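Local coordinates for probable antibiotics synthesis protein (Thermus thermophilus, PDB 1V70) that is of uncertain function but, as a small dimeric cupin that probably binds a metal, may take part in antibiotic biosynthesis, at residues V62-E67 with F78-A83; A69-A72 with A76-A79; D31-L36 with K51-L56. All coordinates share one frame; numbering follows the deposited sequence. Where two conformers were deposited one is given.

Interaction 1 of 3, residues V62-E67 with F78-A83; sequences VRVGEE and FAPAGA
The carbonyl oxygen of Gly65, the neighbour of the Val64 that packs on Ala79, takes two N-H groups from one guanidinium. Arg63 NE reaches Gly65 O at 2.6 Å, lying in the carbonyl plane, and NH2 adds a weak bond. The grip pins the tip of a hairpin with a two-residue loop, a type II' turn from Val64 to Glu67 closed by Val64 N to Glu67 O at 3.0 Å; Gly65 supplies its positive phi of 65°. From this base Val64 leans across to 78-83. With CG1 anti to the backbone N (chi1 178°), that methyl comes to 3.8 Å from Phe78 O and also meets Pro80 CD and, at 4.3 Å, Ala83 CB. The other methyl, CG2, meets Ala79 CB at 4.0 Å. No hydrogen bond crosses between the segments; Met1 of the second subunit also packs on Val64. Pro80 to Ala83 form a type II turn, Ala83 N bonding Pro80 O at 3.0 Å, with Gly82 at its third position and Ala83 O holding His85 ND1. The Pro-X-Gly-X-X-His spacing from Pro80 to His85 is that of the second conserved cupin motif, with Val64 of the adjoining hairpin packed against its start.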
loop_
_atom_site.group_PDB
_atom_site.type_symbol
_atom_site.label_atom_id
_atom_site.label_comp_id
_atom_site.label_asym_id
_atom_site.label_seq_id
_atom_site.Cartn_x
_atom_site.Cartn_y
_atom_site.Cartn_z
ATOM N N VAL A 62 -14.323 1.786 8.328
ATOM C CA VAL A 62 -13.670 2.995 7.846
ATOM C C VAL A 62 -14.724 4.059 7.578
ATOM O O VAL A 62 -15.781 3.772 7.010
ATOM C CB VAL A 62 -12.857 2.733 6.542
ATOM C CG1 VAL A 62 -13.758 2.152 5.469
ATOM C CG2 VAL A 62 -12.214 4.023 6.059
ATOM N N ARG A 63 -14.445 5.282 8.014
ATOM C CA ARG A 63 -15.361 6.394 7.803
ATOM C C ARG A 63 -14.674 7.420 6.919
ATOM O O ARG A 63 -13.535 7.818 7.182
ATOM C CB ARG A 63 -15.745 7.030 9.147
ATOM C CG ARG A 63 -16.727 8.207 9.060
ATOM C CD ARG A 63 -16.011 9.546 8.926
ATOM N NE ARG A 63 -16.944 10.668 8.796
ATOM C CZ ARG A 63 -17.691 11.167 9.779
ATOM N NH1 ARG A 63 -17.635 10.660 11.004
ATOM N NH2 ARG A 63 -18.509 12.183 9.531
ATOM N N VAL A 64 -15.354 7.820 5.850
ATOM C CA VAL A 64 -14.833 8.835 4.944
ATOM C C VAL A 64 -16.014 9.714 4.569
ATOM O O VAL A 64 -16.971 9.246 3.953
ATOM C CB VAL A 64 -14.231 8.227 3.657
ATOM C CG1 VAL A 64 -13.758 9.341 2.736
ATOM C CG2 VAL A 64 -13.067 7.305 4.009
ATOM N N GLY A 65 -15.951 10.981 4.957
ATOM C CA GLY A 65 -17.048 11.880 4.655
ATOM C C GLY A 65 -18.303 11.433 5.380
ATOM O O GLY A 65 -18.267 11.158 6.578
ATOM N N GLU A 66 -19.412 11.334 4.653
ATOM C CA GLU A 66 -20.687 10.932 5.265
ATOM C C GLU A 66 -21.007 9.450 5.027
ATOM O O GLU A 66 -22.159 9.044 5.079
ATOM C CB GLU A 66 -21.823 11.800 4.690
ATOM C CG GLU A 66 -21.441 13.287 4.594
ATOM C CD GLU A 66 -22.642 14.137 4.210
ATOM O OE1 GLU A 66 -23.596 13.613 3.642
ATOM O OE2 GLU A 66 -22.598 15.337 4.456
ATOM N N GLU A 67 -19.982 8.639 4.784
ATOM C CA GLU A 67 -20.189 7.216 4.540
ATOM C C GLU A 67 -19.234 6.352 5.364
ATOM O O GLU A 67 -18.122 6.772 5.687
ATOM C CB GLU A 67 -19.983 6.924 3.048
ATOM C CG GLU A 67 -20.396 5.533 2.581
ATOM C CD GLU A 67 -20.059 5.296 1.116
ATOM O OE1 GLU A 67 -20.979 5.004 0.318
ATOM O OE2 GLU A 67 -18.866 5.402 0.760
ATOM N N PHE A 78 -10.292 4.874 -0.083
ATOM C CA PHE A 78 -9.601 6.132 -0.349
ATOM C C PHE A 78 -10.231 7.316 0.396
ATOM O O PHE A 78 -11.438 7.534 0.316
ATOM C CB PHE A 78 -9.643 6.402 -1.859
ATOM C CG PHE A 78 -8.843 7.595 -2.297
ATOM C CD1 PHE A 78 -7.464 7.509 -2.447
ATOM C CD2 PHE A 78 -9.471 8.807 -2.570
ATOM C CE1 PHE A 78 -6.717 8.613 -2.866
ATOM C CE2 PHE A 78 -8.733 9.917 -2.988
ATOM C CZ PHE A 78 -7.356 9.818 -3.136
ATOM N N ALA A 79 -9.407 8.076 1.111
ATOM C CA ALA A 79 -9.869 9.253 1.843
ATOM C C ALA A 79 -9.157 10.460 1.234
ATOM O O ALA A 79 -7.998 10.737 1.542
ATOM C CB ALA A 79 -9.525 9.126 3.322
ATOM N N PRO A 80 -9.845 11.193 0.347
ATOM C CA PRO A 80 -9.233 12.363 -0.286
ATOM C C PRO A 80 -9.008 13.530 0.667
ATOM O O PRO A 80 -9.722 13.688 1.657
ATOM C CB PRO A 80 -10.222 12.704 -1.398
ATOM C CG PRO A 80 -11.535 12.331 -0.791
ATOM C CD PRO A 80 -11.229 11.002 -0.121
ATOM N N ALA A 81 -8.002 14.340 0.357
ATOM C CA ALA A 81 -7.673 15.507 1.164
ATOM C C ALA A 81 -8.924 16.346 1.392
ATOM O O ALA A 81 -9.710 16.569 0.468
ATOM C CB ALA A 81 -6.606 16.339 0.460
ATOM N N GLY A 82 -9.107 16.802 2.625
ATOM C CA GLY A 82 -10.260 17.618 2.952
ATOM C C GLY A 82 -11.437 16.849 3.524
ATOM O O GLY A 82 -12.312 17.430 4.165
ATOM N N ALA A 83 -11.465 15.540 3.296
ATOM C CA ALA A 83 -12.555 14.716 3.797
ATOM C C ALA A 83 -12.274 14.180 5.193
ATOM O O ALA A 83 -11.189 13.664 5.463
ATOM C CB ALA A 83 -12.810 13.554 2.845
#

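Interaction 2 of 3, residues A69-A72 with A76-A79; sequences ALLA and AAFA
Leu71, Ala77 and Ala76 carry this contact, and nearly all of it passes through one methyl group. Leu71 starts out toward the other strand, and its chi1 of -157° sets CG roughly opposite the backbone N; chi2 of 69° then sends CD1 forward onto the backbone of 76-79. CD1 sits over the peptide group that joins Ala76 to Ala77, almost straight above Ala76 C at 3.8 Å. It is 3.7 Å from Ala76 N and 4.0 Å from Ala77 N, a methyl resting on a peptide face with no polar bond between the segments. Ala76 therefore contributes main chain, its CB pointing away from Leu71. Ala77 does the reverse, turning its CB toward Leu71 and meeting CD1 at 4.1 Å, so that the methyl is held against peptide and side chain together. The strands belong to different sheets of the cupin beta-sandwich, and the contact joins the edge strands of the two. Strand 67-71 is the edge of the four-stranded sheet, where Leu71 bonds through its backbone to Val60, whereas 75-79 is the outermost strand, within this chain, of the five-stranded sheet; there Ala77 bonds to Tyr53 of strand 50-55, whose Tyr53 and Ala55 the Leu71 side chain also touches. Small residues on 75-79 let Leu71 come right down to the main chain. Beyond it the second subunit takes over: Ile3 of that chain packs on Leu71 and Ala69, Met1 of that chain on Ala77, and Ala76, Ala77 and Phe78 pair with one of its strands in an antiparallel ladder that carries the five-stranded sheet across the dimer interface.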
loop_
_atom_site.group_PDB
_atom_site.type_symbol
_atom_site.label_atom_id
_atom_site.label_comp_id
_atom_site.label_asym_id
_atom_site.label_seq_id
_atom_site.Cartn_x
_atom_site.Cartn_y
_atom_site.Cartn_z
ATOM N N ALA A 69 -17.812 2.106 5.828
ATOM C CA ALA A 69 -17.687 0.833 5.140
ATOM C C ALA A 69 -16.973 -0.177 6.018
ATOM O O ALA A 69 -16.189 0.189 6.899
ATOM C CB ALA A 69 -16.909 1.020 3.841
ATOM N N LEU A 70 -17.266 -1.450 5.785
ATOM C CA LEU A 70 -16.618 -2.528 6.513
ATOM C C LEU A 70 -15.478 -2.971 5.611
ATOM O O LEU A 70 -15.697 -3.520 4.530
ATOM C CB LEU A 70 -17.593 -3.685 6.752
ATOM C CG LEU A 70 -18.756 -3.394 7.703
ATOM C CD1 LEU A 70 -19.570 -4.663 7.903
ATOM C CD2 LEU A 70 -18.222 -2.893 9.038
ATOM N N LEU A 71 -14.258 -2.700 6.054
ATOM C CA LEU A 71 -13.072 -3.041 5.293
ATOM C C LEU A 71 -12.526 -4.387 5.763
ATOM O O LEU A 71 -11.996 -4.495 6.873
ATOM C CB LEU A 71 -12.022 -1.945 5.485
ATOM C CG LEU A 71 -10.930 -1.774 4.430
ATOM C CD1 LEU A 71 -11.541 -1.243 3.133
ATOM C CD2 LEU A 71 -9.877 -0.807 4.955
ATOM N N ALA A 72 -12.681 -5.408 4.921
ATOM C CA ALA A 72 -12.200 -6.758 5.208
ATOM C C ALA A 72 -10.887 -6.972 4.451
ATOM O O ALA A 72 -10.561 -6.213 3.540
ATOM C CB ALA A 72 -13.242 -7.789 4.774
ATOM N N ALA A 76 -9.590 -1.948 0.023
ATOM C CA ALA A 76 -8.953 -0.653 0.230
ATOM C C ALA A 76 -9.979 0.466 0.099
ATOM O O ALA A 76 -10.918 0.372 -0.701
ATOM C CB ALA A 76 -7.828 -0.450 -0.784
ATOM N N ALA A 77 -9.793 1.522 0.885
ATOM C CA ALA A 77 -10.677 2.682 0.869
ATOM C C ALA A 77 -9.830 3.946 0.748
ATOM O O ALA A 77 -8.788 4.075 1.402
ATOM C CB ALA A 77 -11.510 2.725 2.143
ATOM N N PHE A 78 -10.292 4.874 -0.083
ATOM C CA PHE A 78 -9.601 6.132 -0.349
ATOM C C PHE A 78 -10.231 7.316 0.396
ATOM O O PHE A 78 -11.438 7.534 0.316
ATOM C CB PHE A 78 -9.643 6.402 -1.859
ATOM C CG PHE A 78 -8.843 7.595 -2.297
ATOM C CD1 PHE A 78 -7.464 7.509 -2.447
ATOM C CD2 PHE A 78 -9.471 8.807 -2.570
ATOM C CE1 PHE A 78 -6.717 8.613 -2.866
ATOM C CE2 PHE A 78 -8.733 9.917 -2.988
ATOM C CZ PHE A 78 -7.356 9.818 -3.136
ATOM N N ALA A 79 -9.407 8.076 1.111
ATOM C CA ALA A 79 -9.869 9.253 1.843
ATOM C C ALA A 79 -9.157 10.460 1.234
ATOM O O ALA A 79 -7.998 10.737 1.542
ATOM C CB ALA A 79 -9.525 9.126 3.322
#

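Interaction 3 of 3, residues D31-L36 with K51-L56; sequences DLYALL and KVYYAL
Tyr33 leaves its strand with CB directed toward 51-56, and chi1 of -78° swings the ring opposite its own carbonyl carbon, where it touches Val99 of strand 95-102, the strand lying between the two. Along the ring, CD1 comes within 4.3 Å of Tyr53 CE1, and CE1 closes to 4.0 Å of that same atom. The meeting is at the edge of the Tyr53 ring, near its plane, while Tyr53 approaches Tyr33 obliquely. At the tip, Tyr33 OH stands 3.8 Å from Lys51 NZ, too far for a bond; it is held by Gln41 NE2. Lys51 arrives about square to Tyr33, its chain extended except for a bend at chi3 (-65°), and NZ is bonded to His85 NE2, with a weak second link to Gln41 OE1. Further along the strands the contact becomes wholly apolar: Leu32 CD2 meets Leu56 CD1 at 3.6 Å, the two side chains crossing at about a right angle. In the first cupin motif Lys51 occupies the position where a glutamate is common, so the usual metal-ligand set is probably altered. Gln41 bridges the two phenols, OE1 to Tyr53 OH and NE2 to Tyr33 OH, and the phenols, lysine and histidine form a linked polar cluster inside the cupin barrel, consistent with a binding pocket.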
loop_
_atom_site.group_PDB
_atom_site.type_symbol
_atom_site.label_atom_id
_atom_site.label_comp_id
_atom_site.label_asym_id
_atom_site.label_seq_id
_atom_site.Cartn_x
_atom_site.Cartn_y
_atom_site.Cartn_z
ATOM N N ASP A 31 2.788 3.369 6.407
ATOM C CA ASP A 31 2.672 2.819 7.754
ATOM C C ASP A 31 1.785 1.602 7.894
ATOM O O ASP A 31 1.013 1.257 7.001
ATOM C CB ASP A 31 2.071 3.867 8.702
ATOM C CG ASP A 31 2.785 5.193 8.659
ATOM O OD1 ASP A 31 4.024 5.199 8.734
ATOM O OD2 ASP A 31 2.096 6.235 8.569
ATOM N N LEU A 32 1.899 0.968 9.054
ATOM C CA LEU A 32 1.043 -0.143 9.417
ATOM C C LEU A 32 0.262 0.378 10.619
ATOM O O LEU A 32 0.837 1.024 11.500
ATOM C CB LEU A 32 1.843 -1.367 9.867
ATOM C CG LEU A 32 2.619 -2.192 8.845
ATOM C CD1 LEU A 32 3.312 -3.341 9.569
ATOM C CD2 LEU A 32 1.677 -2.727 7.774
ATOM N N TYR A 33 -1.045 0.147 10.641
ATOM C CA TYR A 33 -1.857 0.539 11.791
ATOM C C TYR A 33 -2.304 -0.781 12.396
ATOM O O TYR A 33 -2.853 -1.630 11.696
ATOM C CB TYR A 33 -3.105 1.327 11.386
ATOM C CG TYR A 33 -2.905 2.784 11.028
ATOM C CD1 TYR A 33 -4.011 3.620 10.880
ATOM C CD2 TYR A 33 -1.635 3.325 10.801
ATOM C CE1 TYR A 33 -3.869 4.955 10.511
ATOM C CE2 TYR A 33 -1.481 4.668 10.428
ATOM C CZ TYR A 33 -2.606 5.473 10.284
ATOM O OH TYR A 33 -2.484 6.790 9.900
ATOM N N ALA A 34 -2.059 -0.962 13.688
ATOM C CA ALA A 34 -2.447 -2.186 14.377
ATOM C C ALA A 34 -3.486 -1.804 15.418
ATOM O O ALA A 34 -3.192 -1.067 16.364
ATOM C CB ALA A 34 -1.232 -2.829 15.040
ATOM N N LEU A 35 -4.702 -2.308 15.232
ATOM C CA LEU A 35 -5.810 -1.994 16.122
ATOM C C LEU A 35 -6.365 -3.183 16.885
ATOM O O LEU A 35 -6.798 -4.170 16.294
ATOM C CB LEU A 35 -6.970 -1.366 15.336
ATOM C CG LEU A 35 -6.772 -0.068 14.551
ATOM C CD1 LEU A 35 -6.050 -0.345 13.241
ATOM C CD2 LEU A 35 -8.138 0.549 14.265
ATOM N N LEU A 36 -6.338 -3.092 18.208
ATOM C CA LEU A 36 -6.917 -4.140 19.033
ATOM C C LEU A 36 -8.407 -3.798 19.058
ATOM O O LEU A 36 -8.797 -2.679 18.709
ATOM C CB LEU A 36 -6.344 -4.087 20.454
ATOM C CG LEU A 36 -4.865 -4.455 20.619
ATOM C CD1 LEU A 36 -4.432 -4.215 22.060
ATOM C CD2 LEU A 36 -4.652 -5.911 20.233
ATOM N N LYS A 51 -5.202 9.817 1.667
ATOM C CA LYS A 51 -4.851 8.639 2.445
ATOM C C LYS A 51 -5.611 7.423 1.942
ATOM O O LYS A 51 -6.761 7.529 1.518
ATOM C CB LYS A 51 -5.159 8.863 3.932
ATOM C CG LYS A 51 -4.835 7.662 4.808
ATOM C CD LYS A 51 -5.288 7.868 6.242
ATOM C CE LYS A 51 -4.518 8.987 6.909
ATOM N NZ LYS A 51 -4.973 9.188 8.310
ATOM N N VAL A 52 -4.956 6.270 1.964
ATOM C CA VAL A 52 -5.590 5.027 1.552
ATOM C C VAL A 52 -5.361 3.968 2.624
ATOM O O VAL A 52 -4.227 3.757 3.071
ATOM C CB VAL A 52 -5.027 4.485 0.216
ATOM C CG1 VAL A 52 -5.698 3.158 -0.130
ATOM C CG2 VAL A 52 -5.258 5.493 -0.897
ATOM N N TYR A 53 -6.446 3.327 3.046
ATOM C CA TYR A 53 -6.403 2.255 4.039
ATOM C C TYR A 53 -6.566 0.934 3.295
ATOM O O TYR A 53 -7.458 0.808 2.454
ATOM C CB TYR A 53 -7.578 2.350 5.014
ATOM C CG TYR A 53 -7.626 3.574 5.894
ATOM C CD1 TYR A 53 -6.827 3.678 7.033
ATOM C CD2 TYR A 53 -8.532 4.597 5.629
ATOM C CE1 TYR A 53 -6.938 4.770 7.891
ATOM C CE2 TYR A 53 -8.650 5.691 6.477
ATOM C CZ TYR A 53 -7.857 5.769 7.605
ATOM O OH TYR A 53 -8.008 6.835 8.462
ATOM N N TYR A 54 -5.720 -0.044 3.600
ATOM C CA TYR A 54 -5.815 -1.370 2.989
ATOM C C TYR A 54 -5.811 -2.386 4.130
ATOM O O TYR A 54 -4.925 -2.359 4.986
ATOM C CB TYR A 54 -4.634 -1.638 2.055
ATOM C CG TYR A 54 -4.605 -3.057 1.522
ATOM C CD1 TYR A 54 -5.520 -3.483 0.560
ATOM C CD2 TYR A 54 -3.682 -3.985 2.007
ATOM C CE1 TYR A 54 -5.518 -4.799 0.095
ATOM C CE2 TYR A 54 -3.672 -5.302 1.548
ATOM C CZ TYR A 54 -4.591 -5.700 0.593
ATOM O OH TYR A 54 -4.579 -6.997 0.128
ATOM N N ALA A 55 -6.803 -3.268 4.158
ATOM C CA ALA A 55 -6.885 -4.265 5.224
ATOM C C ALA A 55 -6.019 -5.497 4.964
ATOM O O ALA A 55 -6.221 -6.217 3.983
ATOM C CB ALA A 55 -8.346 -4.681 5.439
ATOM N N LEU A 56 -5.051 -5.726 5.849
ATOM C CA LEU A 56 -4.153 -6.875 5.748
ATOM C C LEU A 56 -4.727 -8.051 6.533
ATOM O O LEU A 56 -4.695 -9.194 6.075
ATOM C CB LEU A 56 -2.772 -6.523 6.308
ATOM C CG LEU A 56 -1.957 -5.478 5.544
ATOM C CD1 LEU A 56 -0.795 -5.011 6.411
ATOM C CD2 LEU A 56 -1.459 -6.068 4.230
#

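How the interactions relate
All three contacts are largely buried, but interaction 3 lies near the centre of the chain and interactions 1 and 2 lie farther out; all three touch the second subunit. Interactions 1 and 2 share Phe78 and Ala79 of strand 75-79 and set it against successive strands of one hairpin, 60-64 and 67-71, thereby joining the two sheets. Interaction 3 instead works within the larger sheet, between strands separated by a third. The backbone connects them: Ala79 N lies 2.7 Å from Lys51 O, tying 75-79 to the strand used by interaction 3. Methyl packing dominates the outer contacts, whereas the centre combines aromatic and aliphatic contacts with polar groups that converge on the interior.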